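PDB 1Z6O: ferritin light chain from Trichoplusia ni, which stores iron in soluble, non-toxic form within a cage of heavy and light chains, this light chain probably facilitating nucleation of the ferrihydrite core. Local coordinates for residues Ser183-Phe188 with Tyr202-Tyr207; Ala60-Asn63 with Asn68-Gly71; Tyr53-Ser58 with Leu130-Glu135; Thr87-Lys92 with Ala160-Glu165. All coordinates share one frame; numbering follows the deposited sequence.

Overall arrangement
A long helical bundle illustrates how one fold is secured at several levels along its length. The chain enters contact 3 first, at Tyr53-Ser58, and completes contact 2, at the turn between helices 37-61 and 70-96, before it reaches the second half of contact 3 at Leu130-Glu135 on helix 122-148. Contact 4 ties helix 70-96 to helix 157-190, its segments alternating with those of contact 3; their centres lie about 19 Å apart. Contact 1 comes last, packing helix 197-211 on the far part of helix 157-190, with its centre about 34 Å from that of contact 4. Contacts 1 and 2 touch through Asp205, whereas contact 4 marks the metal-binding region where three light chains meet.

Contact 1 of 4, residues Ser183-Phe188 with Tyr202-Tyr207; sequences SDLKKF and YVFDEY
Phe204 holds CG anti to its backbone N (chi1 -170°), which sends the ring straight across to helix 157-190, where Asp184, Leu185 and Phe188 all place CG beside the backbone N and anti to the carbonyl carbon. One aromatic ring is thereby met by three different groups. Leu185 CD2 sits over a face of the Phe204 ring in a CH-pi contact, 3.9 Å from the ring centroid and 14° off the normal, displaced toward the CG-CD2 side. Phe188 turns its own ring edge inward, bringing CE1 to 3.9 Å from Phe204 CD1. Asp184 OD2 lies close to the plane of the Phe204 ring, 3.8 Å from CE1 at its edge, with the carboxylate plane steeply tilted against the ring. The segments run nearly antiparallel at 163°, their axes 11.7 Å apart, and Leu185 and Phe204 are the closest pair of CA atoms at 8.4 Å. This is helix 197-211, the short C-terminal helix of the ferritin subunit, folded back on the end of the long helix 157-190; in ferritins such helices gather round the fourfold channels of the cage. Here Glu206 forms a salt bridge to Lys185 of a neighbouring heavy chain. The carboxylate of Asp184 has its main polar partner across a subunit boundary as well, in a salt bridge from OD1 to Arg53 of another heavy chain. His181, one helical turn before Leu185, meets the Phe204 ring edge-to-face.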
loop_
_atom_site.group_PDB
_atom_site.type_symbol
_atom_site.label_atom_id
_atom_site.label_comp_id
_atom_site.label_asym_id
_atom_site.label_seq_id
_atom_site.Cartn_x
_atom_site.Cartn_y
_atom_site.Cartn_z
ATOM N N SER A 183 17.621 -21.662 -46.200
ATOM C CA SER A 183 16.602 -22.546 -46.787
ATOM C C SER A 183 15.362 -21.739 -47.163
ATOM O O SER A 183 14.750 -21.977 -48.204
ATOM C CB SER A 183 16.156 -23.645 -45.807
ATOM O OG SER A 183 17.217 -24.524 -45.528
ATOM N N ASP A 184 14.964 -20.814 -46.294
ATOM C CA ASP A 184 13.793 -19.997 -46.592
ATOM C C ASP A 184 14.013 -19.170 -47.857
ATOM O O ASP A 184 13.137 -19.113 -48.716
ATOM C CB ASP A 184 13.460 -19.065 -45.420
ATOM C CG ASP A 184 12.869 -19.823 -44.216
ATOM O OD1 ASP A 184 12.380 -20.958 -44.393
ATOM O OD2 ASP A 184 12.878 -19.281 -43.090
ATOM N N LEU A 185 15.178 -18.531 -47.973
ATOM C CA LEU A 185 15.468 -17.711 -49.153
ATOM C C LEU A 185 15.545 -18.568 -50.408
ATOM O O LEU A 185 15.070 -18.172 -51.471
ATOM C CB LEU A 185 16.785 -16.950 -48.986
ATOM C CG LEU A 185 16.888 -15.799 -47.981
ATOM C CD1 LEU A 185 17.674 -14.677 -48.637
ATOM C CD2 LEU A 185 15.537 -15.283 -47.578
ATOM N N LYS A 186 16.151 -19.743 -50.287
ATOM C CA LYS A 186 16.252 -20.650 -51.424
ATOM C C LYS A 186 14.849 -20.957 -51.965
ATOM O O LYS A 186 14.627 -20.969 -53.177
ATOM C CB LYS A 186 16.943 -21.953 -50.994
ATOM C CG LYS A 186 16.870 -23.073 -52.024
ATOM C CD LYS A 186 17.515 -24.355 -51.484
ATOM C CE LYS A 186 17.209 -25.541 -52.394
ATOM N NZ LYS A 186 17.934 -26.780 -51.981
ATOM N N LYS A 187 13.896 -21.205 -51.069
ATOM C CA LYS A 187 12.537 -21.502 -51.510
ATOM C C LYS A 187 11.865 -20.298 -52.164
ATOM O O LYS A 187 11.139 -20.460 -53.142
ATOM C CB LYS A 187 11.690 -22.005 -50.337
ATOM C CG LYS A 187 12.162 -23.363 -49.817
ATOM C CD LYS A 187 11.354 -23.842 -48.618
ATOM C CE LYS A 187 11.902 -25.171 -48.074
ATOM N NZ LYS A 187 10.985 -25.742 -47.032
ATOM N N PHE A 188 12.096 -19.098 -51.628
ATOM C CA PHE A 188 11.502 -17.886 -52.209
ATOM C C PHE A 188 12.014 -17.713 -53.636
ATOM O O PHE A 188 11.303 -17.244 -54.523
ATOM C CB PHE A 188 11.914 -16.630 -51.430
ATOM C CG PHE A 188 11.414 -16.584 -50.007
ATOM C CD1 PHE A 188 12.148 -15.909 -49.036
ATOM C CD2 PHE A 188 10.201 -17.174 -49.646
ATOM C CE1 PHE A 188 11.688 -15.814 -47.717
ATOM C CE2 PHE A 188 9.727 -17.086 -48.328
ATOM C CZ PHE A 188 10.475 -16.404 -47.364
ATOM N N TYR A 202 11.005 -8.671 -48.544
ATOM C CA TYR A 202 10.475 -7.626 -47.671
ATOM C C TYR A 202 9.860 -8.273 -46.417
ATOM O O TYR A 202 10.141 -7.874 -45.281
ATOM C CB TYR A 202 9.414 -6.823 -48.433
ATOM C CG TYR A 202 8.615 -5.868 -47.573
ATOM C CD1 TYR A 202 9.234 -4.824 -46.884
ATOM C CD2 TYR A 202 7.232 -5.993 -47.473
ATOM C CE1 TYR A 202 8.486 -3.918 -46.113
ATOM C CE2 TYR A 202 6.479 -5.093 -46.714
ATOM C CZ TYR A 202 7.111 -4.062 -46.040
ATOM O OH TYR A 202 6.362 -3.171 -45.312
ATOM N N VAL A 203 9.019 -9.278 -46.624
ATOM C CA VAL A 203 8.382 -9.968 -45.502
ATOM C C VAL A 203 9.430 -10.647 -44.608
ATOM O O VAL A 203 9.340 -10.616 -43.374
ATOM C CB VAL A 203 7.369 -11.021 -46.029
ATOM C CG1 VAL A 203 6.920 -11.961 -44.899
ATOM C CG2 VAL A 203 6.141 -10.287 -46.621
ATOM N N PHE A 204 10.430 -11.253 -45.231
ATOM C CA PHE A 204 11.479 -11.927 -44.468
ATOM C C PHE A 204 12.270 -10.913 -43.637
ATOM O O PHE A 204 12.593 -11.173 -42.474
ATOM C CB PHE A 204 12.423 -12.680 -45.407
ATOM C CG PHE A 204 13.385 -13.581 -44.682
ATOM C CD1 PHE A 204 12.957 -14.804 -44.168
ATOM C CD2 PHE A 204 14.702 -13.180 -44.463
ATOM C CE1 PHE A 204 13.829 -15.623 -43.436
ATOM C CE2 PHE A 204 15.584 -13.988 -43.732
ATOM C CZ PHE A 204 15.144 -15.209 -43.219
ATOM N N ASP A 205 12.587 -9.757 -44.221
ATOM C CA ASP A 205 13.313 -8.736 -43.459
ATOM C C ASP A 205 12.490 -8.261 -42.259
ATOM O O ASP A 205 13.038 -8.024 -41.180
ATOM C CB ASP A 205 13.669 -7.528 -44.332
ATOM C CG ASP A 205 14.450 -6.467 -43.553
ATOM O OD1 ASP A 205 13.843 -5.492 -43.055
ATOM O OD2 ASP A 205 15.681 -6.631 -43.412
ATOM N N GLU A 206 11.175 -8.122 -42.436
ATOM C CA GLU A 206 10.311 -7.695 -41.331
ATOM C C GLU A 206 10.325 -8.769 -40.241
ATOM O O GLU A 206 10.317 -8.468 -39.044
ATOM C CB GLU A 206 8.878 -7.469 -41.834
ATOM C CG GLU A 206 8.738 -6.253 -42.763
ATOM C CD GLU A 206 8.954 -4.930 -42.029
ATOM O OE1 GLU A 206 8.327 -4.736 -40.965
ATOM O OE2 GLU A 206 9.739 -4.082 -42.511
ATOM N N TYR A 207 10.345 -10.027 -40.664
ATOM C CA TYR A 207 10.400 -11.155 -39.733
ATOM C C TYR A 207 11.714 -11.097 -38.926
ATOM O O TYR A 207 11.716 -11.323 -37.712
ATOM C CB TYR A 207 10.328 -12.467 -40.514
ATOM C CG TYR A 207 10.662 -13.694 -39.698
ATOM C CD1 TYR A 207 9.784 -14.164 -38.720
ATOM C CD2 TYR A 207 11.847 -14.403 -39.921
ATOM C CE1 TYR A 207 10.070 -15.311 -37.984
ATOM C CE2 TYR A 207 12.145 -15.559 -39.187
ATOM C CZ TYR A 207 11.247 -16.003 -38.223
ATOM O OH TYR A 207 11.511 -17.145 -37.505
#

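Contact 2 of 4, residues Ala60-Asn63 with Asn68-Gly71; sequences AYFN and NRAG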
loop_
_atom_site.group_PDB
_atom_site.type_symbol
_atom_site.label_atom_id
_atom_site.label_comp_id
_atom_site.label_asym_id
_atom_site.label_seq_id
_atom_site.Cartn_x
_atom_site.Cartn_y
_atom_site.Cartn_z
ATOM N N ALA A 60 26.382 -2.310 -41.846
ATOM C CA ALA A 60 26.368 -0.984 -42.469
ATOM C C ALA A 60 25.814 -1.079 -43.888
ATOM O O ALA A 60 24.939 -0.305 -44.276
ATOM C CB ALA A 60 27.801 -0.392 -42.505
ATOM N N TYR A 61 26.312 -2.036 -44.666
ATOM C CA TYR A 61 25.842 -2.183 -46.038
ATOM C C TYR A 61 24.320 -2.357 -46.115
ATOM O O TYR A 61 23.666 -1.744 -46.959
ATOM C CB TYR A 61 26.515 -3.375 -46.721
ATOM C CG TYR A 61 26.087 -3.535 -48.161
ATOM C CD1 TYR A 61 26.514 -2.632 -49.137
ATOM C CD2 TYR A 61 25.232 -4.571 -48.548
ATOM C CE1 TYR A 61 26.101 -2.753 -50.465
ATOM C CE2 TYR A 61 24.811 -4.702 -49.878
ATOM C CZ TYR A 61 25.253 -3.788 -50.825
ATOM O OH TYR A 61 24.854 -3.906 -52.128
ATOM N N PHE A 62 23.754 -3.191 -45.248
ATOM C CA PHE A 62 22.310 -3.394 -45.281
ATOM C C PHE A 62 21.508 -2.233 -44.728
ATOM O O PHE A 62 20.278 -2.244 -44.767
ATOM C CB PHE A 62 21.937 -4.709 -44.584
ATOM C CG PHE A 62 22.194 -5.906 -45.457
ATOM C CD1 PHE A 62 23.316 -6.704 -45.264
ATOM C CD2 PHE A 62 21.369 -6.158 -46.552
ATOM C CE1 PHE A 62 23.622 -7.738 -46.162
ATOM C CE2 PHE A 62 21.663 -7.182 -47.454
ATOM C CZ PHE A 62 22.793 -7.972 -47.259
ATOM N N ASN A 63 22.207 -1.223 -44.220
ATOM C CA ASN A 63 21.529 -0.039 -43.713
ATOM C C ASN A 63 21.725 1.151 -44.673
ATOM O O ASN A 63 21.443 2.293 -44.299
ATOM C CB ASN A 63 22.028 0.304 -42.293
ATOM C CG ASN A 63 21.149 1.342 -41.586
ATOM O OD1 ASN A 63 19.922 1.326 -41.705
ATOM N ND2 ASN A 63 21.780 2.239 -40.832
ATOM N N ASN A 68 18.448 -0.904 -47.560
ATOM C CA ASN A 68 17.502 -0.578 -46.505
ATOM C C ASN A 68 16.790 -1.800 -45.914
ATOM O O ASN A 68 15.559 -1.849 -45.877
ATOM C CB ASN A 68 16.466 0.425 -47.067
ATOM C CG ASN A 68 15.734 1.192 -45.978
ATOM O OD1 ASN A 68 16.353 1.845 -45.143
ATOM N ND2 ASN A 68 14.406 1.126 -45.990
ATOM N N ARG A 69 17.569 -2.781 -45.457
ATOM C CA ARG A 69 17.009 -3.992 -44.843
ATOM C C ARG A 69 17.337 -3.938 -43.354
ATOM O O ARG A 69 18.368 -4.469 -42.924
ATOM C CB ARG A 69 17.652 -5.241 -45.446
ATOM C CG ARG A 69 17.477 -5.405 -46.950
ATOM C CD ARG A 69 16.025 -5.711 -47.331
ATOM N NE ARG A 69 15.935 -6.203 -48.705
ATOM C CZ ARG A 69 14.803 -6.267 -49.406
ATOM N NH1 ARG A 69 13.661 -5.877 -48.862
ATOM N NH2 ARG A 69 14.820 -6.687 -50.665
ATOM N N ALA A 70 16.472 -3.305 -42.569
ATOM C CA ALA A 70 16.711 -3.167 -41.132
ATOM C C ALA A 70 16.858 -4.507 -40.400
ATOM O O ALA A 70 17.599 -4.601 -39.417
ATOM C CB ALA A 70 15.597 -2.335 -40.495
ATOM N N GLY A 71 16.157 -5.534 -40.875
ATOM C CA GLY A 71 16.240 -6.847 -40.254
ATOM C C GLY A 71 17.594 -7.492 -40.510
ATOM O O GLY A 71 18.210 -8.042 -39.595
#
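Phe62 and Arg69 close the tight connection between the first two helices of the ferritin four-helix bundle, 37-61 and 70-96, and they contribute most of the surface buried here. The backbone bond Arg69 N to Phe62 O, 2.8 Å long, meets the carbonyl nearly end-on, with a C=O...donor angle of 164°. It joins Phe62 O, near the end of helix 37-61, to Arg69, the N-cap residue of helix 70-96, so the intervening loop is drawn together at its base. Beside this bond the side chains pack through their inner parts: Phe62 CD2 rests 4.0 Å from both CB and CG of Arg69. The arginine then bends at chi2 (-69°), and its charged end leads away from Phe62 to a salt bridge between NE and Glu122. Asn68 adds the third share of buried surface by its position next to the closing bond. Its side chain points away to a neighbouring heavy chain, hydrogen-bonding to Thr166 and Arg158 there, which ties the turn to the subunit interface. On the other flank, the Phe62 ring has Tyr61 CD2 over the centre of one face, 4.2 Å above the plane.

Contact 3 of 4, residues Tyr53-Ser58 with Leu130-Glu135; sequences YDYLLS and LDTQKE
Tyr55 reaches from helix 37-61 to helix 122-148 and slides past Thr132, the two side chains pointing in opposite directions, until the phenol oxygen lies beside the threonine hydroxyl. The hydrogen bond between Tyr55 OH and Thr132 OG1 is short at 2.6 Å, and OG1 approaches at the ring edge, close to the ring plane. Thr132 can offer its oxygen here because chi1 (58°) sets OG1 between the backbone N and the carbonyl carbon. OG1 also lies in hydrogen-bonding position to the carbonyls of Lys128 and Ala129, which would share its one proton if it is turned to its own helix. Such a polar link lies deep in the ferritin four-helix bundle, where helices 37-61 and 122-148 run in opposite directions. The nearest CA atoms, those of Tyr55 and Thr132, are 9.9 Å apart, so the long tyrosine side chain covers most of the gap. Gln133 comes in from the neighbouring position: its chain folds at chi2, bringing OE1 to 3.0 Å from Tyr55 OH, with amide and ring planes inclined to each other. Leu79 and Ser80 of helix 70-96 pack on the tyrosine, while Gln133 packs on Leu178 of helix 157-190.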
loop_
_atom_site.group_PDB
_atom_site.type_symbol
_atom_site.label_atom_id
_atom_site.label_comp_id
_atom_site.label_asym_id
_atom_site.label_seq_id
_atom_site.Cartn_x
_atom_site.Cartn_y
_atom_site.Cartn_z
ATOM N N TYR A 53 34.444 -6.946 -36.995
ATOM C CA TYR A 53 34.452 -5.827 -37.933
ATOM C C TYR A 53 33.891 -6.212 -39.313
ATOM O O TYR A 53 33.283 -5.375 -39.975
ATOM C CB TYR A 53 35.863 -5.202 -38.010
ATOM C CG TYR A 53 36.071 -4.206 -36.877
ATOM C CD1 TYR A 53 36.945 -4.471 -35.812
ATOM C CD2 TYR A 53 35.353 -3.009 -36.856
ATOM C CE1 TYR A 53 37.095 -3.555 -34.754
ATOM C CE2 TYR A 53 35.491 -2.099 -35.810
ATOM C CZ TYR A 53 36.360 -2.371 -34.770
ATOM O OH TYR A 53 36.492 -1.438 -33.769
ATOM N N ASP A 54 34.059 -7.463 -39.746
ATOM C CA ASP A 54 33.455 -7.888 -41.024
ATOM C C ASP A 54 31.922 -7.784 -40.888
ATOM O O ASP A 54 31.231 -7.278 -41.772
ATOM C CB ASP A 54 33.773 -9.360 -41.361
ATOM C CG ASP A 54 35.219 -9.583 -41.770
ATOM O OD1 ASP A 54 35.846 -8.636 -42.282
ATOM O OD2 ASP A 54 35.722 -10.718 -41.595
ATOM N N TYR A 55 31.389 -8.297 -39.783
ATOM C CA TYR A 55 29.942 -8.256 -39.555
ATOM C C TYR A 55 29.451 -6.810 -39.442
ATOM O O TYR A 55 28.344 -6.481 -39.874
ATOM C CB TYR A 55 29.587 -9.020 -38.271
ATOM C CG TYR A 55 29.853 -10.517 -38.357
ATOM C CD1 TYR A 55 30.242 -11.231 -37.230
ATOM C CD2 TYR A 55 29.681 -11.216 -39.558
ATOM C CE1 TYR A 55 30.454 -12.615 -37.284
ATOM C CE2 TYR A 55 29.890 -12.608 -39.625
ATOM C CZ TYR A 55 30.274 -13.293 -38.476
ATOM O OH TYR A 55 30.469 -14.660 -38.500
ATOM N N LEU A 56 30.265 -5.953 -38.838
ATOM C CA LEU A 56 29.884 -4.552 -38.702
ATOM C C LEU A 56 29.724 -3.920 -40.089
ATOM O O LEU A 56 28.794 -3.145 -40.322
ATOM C CB LEU A 56 30.942 -3.792 -37.885
ATOM C CG LEU A 56 30.615 -2.307 -37.675
ATOM C CD1 LEU A 56 29.332 -2.202 -36.861
ATOM C CD2 LEU A 56 31.750 -1.611 -36.936
ATOM N N LEU A 57 30.622 -4.249 -41.016
ATOM C CA LEU A 57 30.530 -3.700 -42.371
ATOM C C LEU A 57 29.291 -4.241 -43.090
ATOM O O LEU A 57 28.666 -3.521 -43.864
ATOM C CB LEU A 57 31.803 -4.010 -43.175
ATOM C CG LEU A 57 33.067 -3.309 -42.635
ATOM C CD1 LEU A 57 34.284 -3.768 -43.435
ATOM C CD2 LEU A 57 32.912 -1.791 -42.722
ATOM N N SER A 58 28.938 -5.504 -42.858
ATOM C CA SER A 58 27.718 -6.044 -43.469
ATOM C C SER A 58 26.505 -5.318 -42.881
ATOM O O SER A 58 25.558 -5.005 -43.603
ATOM C CB SER A 58 27.572 -7.550 -43.202
ATOM O OG SER A 58 28.495 -8.289 -43.983
ATOM N N LEU A 130 26.725 -17.859 -42.524
ATOM C CA LEU A 130 26.672 -19.268 -42.140
ATOM C C LEU A 130 28.082 -19.873 -42.197
ATOM O O LEU A 130 28.517 -20.527 -41.244
ATOM C CB LEU A 130 25.725 -20.043 -43.069
ATOM C CG LEU A 130 25.625 -21.563 -42.864
ATOM C CD1 LEU A 130 25.099 -21.876 -41.451
ATOM C CD2 LEU A 130 24.675 -22.152 -43.928
ATOM N N ASP A 131 28.798 -19.657 -43.301
ATOM C CA ASP A 131 30.161 -20.186 -43.434
ATOM C C ASP A 131 31.110 -19.668 -42.352
ATOM O O ASP A 131 31.904 -20.430 -41.799
ATOM C CB ASP A 131 30.785 -19.822 -44.790
ATOM C CG ASP A 131 30.112 -20.524 -45.965
ATOM O OD1 ASP A 131 29.589 -21.646 -45.792
ATOM O OD2 ASP A 131 30.129 -19.950 -47.076
ATOM N N THR A 132 31.056 -18.372 -42.059
ATOM C CA THR A 132 31.960 -17.832 -41.046
ATOM C C THR A 132 31.615 -18.337 -39.646
ATOM O O THR A 132 32.509 -18.505 -38.819
ATOM C CB THR A 132 31.994 -16.273 -41.056
ATOM O OG1 THR A 132 30.680 -15.758 -40.837
ATOM C CG2 THR A 132 32.517 -15.764 -42.391
ATOM N N GLN A 133 30.335 -18.584 -39.365
ATOM C CA GLN A 133 29.974 -19.115 -38.047
ATOM C C GLN A 133 30.425 -20.582 -37.960
ATOM O O GLN A 133 30.898 -21.021 -36.915
ATOM C CB GLN A 133 28.463 -18.975 -37.785
ATOM C CG GLN A 133 28.034 -17.506 -37.539
ATOM C CD GLN A 133 28.559 -16.961 -36.214
ATOM O OE1 GLN A 133 29.172 -15.886 -36.147
ATOM N NE2 GLN A 133 28.316 -17.697 -35.157
ATOM N N LYS A 134 30.302 -21.338 -39.052
ATOM C CA LYS A 134 30.778 -22.725 -39.034
ATOM C C LYS A 134 32.295 -22.739 -38.820
ATOM O O LYS A 134 32.827 -23.626 -38.151
ATOM C CB LYS A 134 30.455 -23.450 -40.346
ATOM C CG LYS A 134 28.975 -23.817 -40.504
ATOM C CD LYS A 134 28.763 -24.704 -41.748
ATOM C CE LYS A 134 27.277 -25.038 -41.920
ATOM N NZ LYS A 134 27.044 -26.045 -43.007
ATOM N N GLU A 135 32.992 -21.764 -39.398
ATOM C CA GLU A 135 34.444 -21.694 -39.219
ATOM C C GLU A 135 34.766 -21.400 -37.748
ATOM O O GLU A 135 35.675 -22.004 -37.179
ATOM C CB GLU A 135 35.066 -20.615 -40.127
ATOM C CG GLU A 135 36.571 -20.420 -39.869
ATOM C CD GLU A 135 37.213 -19.348 -40.756
ATOM O OE1 GLU A 135 36.669 -18.225 -40.860
ATOM O OE2 GLU A 135 38.278 -19.633 -41.340
#

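Contact 4 of 4, residues Thr87-Lys92 with Ala160-Glu165; sequences TIDIIK and AQYLEE. With CA (calcium ion), chain Z; FE (Fe (III) ion), chain Y.
Tyr162 points its ring across to Asp89 and Ile90, and the close packing is confined to the end of this one side chain. Its hydroxyl donates a hydrogen bond to Asp89 OD1, 2.6 Å from OH, with the acceptor oxygen near the ring plane and the donor standing above the plane of the carboxylate. Beside it, Ile90 CG1 touches the same OH at 3.7 Å, approaching across the tyrosine at about a right angle. CG anti to the backbone N (chi1 169°) aims the ring at helix 70-96, and His93 stacks on it while Phe167 meets it edge-to-face. Tyr162 and Ile90 are buried, but the Asp89 side of the bond is partly exposed. Elsewhere the segments stand apart, the nearest CA atoms, Ile90 and Tyr162, being 9.8 Å apart; exposed Lys92 turns away, packing on Phe61 of a neighbouring heavy chain. Residues of segment 160-165 bind metal: Gln161 OE1 lies 2.5 Å from calcium, Glu164 OE1 binds the same ion, and Glu165 OE2 lies 2.2 Å from iron. The same residues of two neighbouring light chains complete these sites, an arrangement characteristic of the polar channel along the threefold axis of a ferritin cage.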
loop_
_atom_site.group_PDB
_atom_site.type_symbol
_atom_site.label_atom_id
_atom_site.label_comp_id
_atom_site.label_asym_id
_atom_site.label_seq_id
_atom_site.Cartn_x
_atom_site.Cartn_y
_atom_site.Cartn_z
ATOM N N THR A 87 35.781 -11.339 -28.132
ATOM C CA THR A 87 37.192 -10.999 -28.303
ATOM C C THR A 87 37.763 -10.601 -26.938
ATOM O O THR A 87 38.823 -11.075 -26.524
ATOM C CB THR A 87 37.375 -9.801 -29.271
ATOM O OG1 THR A 87 36.917 -10.169 -30.579
ATOM C CG2 THR A 87 38.856 -9.404 -29.366
ATOM N N ILE A 88 37.052 -9.726 -26.237
ATOM C CA ILE A 88 37.525 -9.269 -24.937
ATOM C C ILE A 88 37.519 -10.407 -23.916
ATOM O O ILE A 88 38.448 -10.543 -23.116
ATOM C CB ILE A 88 36.675 -8.077 -24.448
ATOM C CG1 ILE A 88 36.961 -6.862 -25.349
ATOM C CG2 ILE A 88 37.014 -7.734 -22.984
ATOM C CD1 ILE A 88 35.997 -5.694 -25.134
ATOM N N ASP A 89 36.483 -11.234 -23.955
ATOM C CA ASP A 89 36.396 -12.363 -23.037
ATOM C C ASP A 89 37.568 -13.339 -23.235
ATOM O O ASP A 89 38.143 -13.830 -22.262
ATOM C CB ASP A 89 35.077 -13.119 -23.237
ATOM C CG ASP A 89 34.834 -14.151 -22.136
ATOM O OD1 ASP A 89 34.930 -15.369 -22.400
ATOM O OD2 ASP A 89 34.565 -13.733 -20.991
ATOM N N ILE A 90 37.921 -13.629 -24.484
ATOM C CA ILE A 90 39.035 -14.553 -24.734
ATOM C C ILE A 90 40.358 -13.942 -24.271
ATOM O O ILE A 90 41.195 -14.629 -23.689
ATOM C CB ILE A 90 39.128 -14.925 -26.231
ATOM C CG1 ILE A 90 37.882 -15.726 -26.638
ATOM C CG2 ILE A 90 40.396 -15.781 -26.494
ATOM C CD1 ILE A 90 37.662 -15.773 -28.169
ATOM N N ILE A 91 40.552 -12.653 -24.535
ATOM C CA ILE A 91 41.774 -11.980 -24.089
ATOM C C ILE A 91 41.881 -12.106 -22.568
ATOM O O ILE A 91 42.954 -12.381 -22.031
ATOM C CB ILE A 91 41.765 -10.478 -24.488
ATOM C CG1 ILE A 91 41.977 -10.347 -26.005
ATOM C CG2 ILE A 91 42.859 -9.709 -23.708
ATOM C CD1 ILE A 91 41.709 -8.925 -26.542
ATOM N N LYS A 92 40.771 -11.904 -21.869
ATOM C CA LYS A 92 40.786 -12.027 -20.415
ATOM C C LYS A 92 41.065 -13.467 -19.981
ATOM O O LYS A 92 41.723 -13.688 -18.964
ATOM C CB LYS A 92 39.460 -11.548 -19.811
ATOM C CG LYS A 92 39.285 -10.013 -19.895
ATOM C CD LYS A 92 37.927 -9.583 -19.356
ATOM C CE LYS A 92 37.821 -8.053 -19.318
ATOM N NZ LYS A 92 36.452 -7.608 -18.892
ATOM N N ALA A 160 38.947 -26.798 -22.177
ATOM C CA ALA A 160 37.858 -27.560 -22.793
ATOM C C ALA A 160 36.480 -27.132 -22.264
ATOM O O ALA A 160 35.556 -26.895 -23.044
ATOM C CB ALA A 160 38.067 -29.065 -22.562
ATOM N N GLN A 161 36.343 -27.027 -20.942
ATOM C CA GLN A 161 35.060 -26.640 -20.344
ATOM C C GLN A 161 34.717 -25.190 -20.699
ATOM O O GLN A 161 33.549 -24.861 -20.919
ATOM C CB GLN A 161 35.104 -26.824 -18.814
ATOM C CG GLN A 161 33.924 -26.179 -18.063
ATOM C CD GLN A 161 32.601 -26.968 -18.115
ATOM O OE1 GLN A 161 32.377 -27.841 -18.971
ATOM N NE2 GLN A 161 31.708 -26.637 -17.189
ATOM N N TYR A 162 35.727 -24.323 -20.744
ATOM C CA TYR A 162 35.502 -22.920 -21.124
ATOM C C TYR A 162 34.917 -22.870 -22.548
ATOM O O TYR A 162 33.928 -22.176 -22.804
ATOM C CB TYR A 162 36.829 -22.147 -21.075
ATOM C CG TYR A 162 36.778 -20.758 -21.686
ATOM C CD1 TYR A 162 35.909 -19.782 -21.195
ATOM C CD2 TYR A 162 37.631 -20.412 -22.731
ATOM C CE1 TYR A 162 35.896 -18.479 -21.740
ATOM C CE2 TYR A 162 37.629 -19.123 -23.275
ATOM C CZ TYR A 162 36.763 -18.170 -22.776
ATOM O OH TYR A 162 36.773 -16.910 -23.329
ATOM N N LEU A 163 35.515 -23.614 -23.477
ATOM C CA LEU A 163 35.004 -23.638 -24.849
ATOM C C LEU A 163 33.602 -24.244 -24.901
ATOM O O LEU A 163 32.725 -23.733 -25.599
ATOM C CB LEU A 163 35.941 -24.439 -25.766
ATOM C CG LEU A 163 37.318 -23.801 -26.007
ATOM C CD1 LEU A 163 38.234 -24.806 -26.712
ATOM C CD2 LEU A 163 37.147 -22.519 -26.851
ATOM N N GLU A 164 33.388 -25.331 -24.167
ATOM C CA GLU A 164 32.086 -25.992 -24.150
ATOM C C GLU A 164 30.984 -25.056 -23.682
ATOM O O GLU A 164 29.934 -24.956 -24.311
ATOM C CB GLU A 164 32.119 -27.227 -23.229
ATOM C CG GLU A 164 32.925 -28.393 -23.828
ATOM C CD GLU A 164 33.208 -29.523 -22.841
ATOM O OE1 GLU A 164 32.664 -29.520 -21.716
ATOM O OE2 GLU A 164 33.990 -30.426 -23.198
ATOM N N GLU A 165 31.241 -24.361 -22.580
ATOM C CA GLU A 165 30.259 -23.466 -21.982
ATOM C C GLU A 165 30.041 -22.128 -22.686
ATOM O O GLU A 165 28.908 -21.684 -22.862
ATOM C CB GLU A 165 30.664 -23.166 -20.536
ATOM C CG GLU A 165 30.629 -24.356 -19.595
ATOM C CD GLU A 165 29.220 -24.669 -19.134
ATOM O OE1 GLU A 165 28.400 -23.729 -19.111
ATOM O OE2 GLU A 165 28.936 -25.835 -18.781
HETATM CA CA CA Z . 31.441 -30.005 -19.888
HETATM FE FE FE Y . 27.329 -26.101 -17.321
#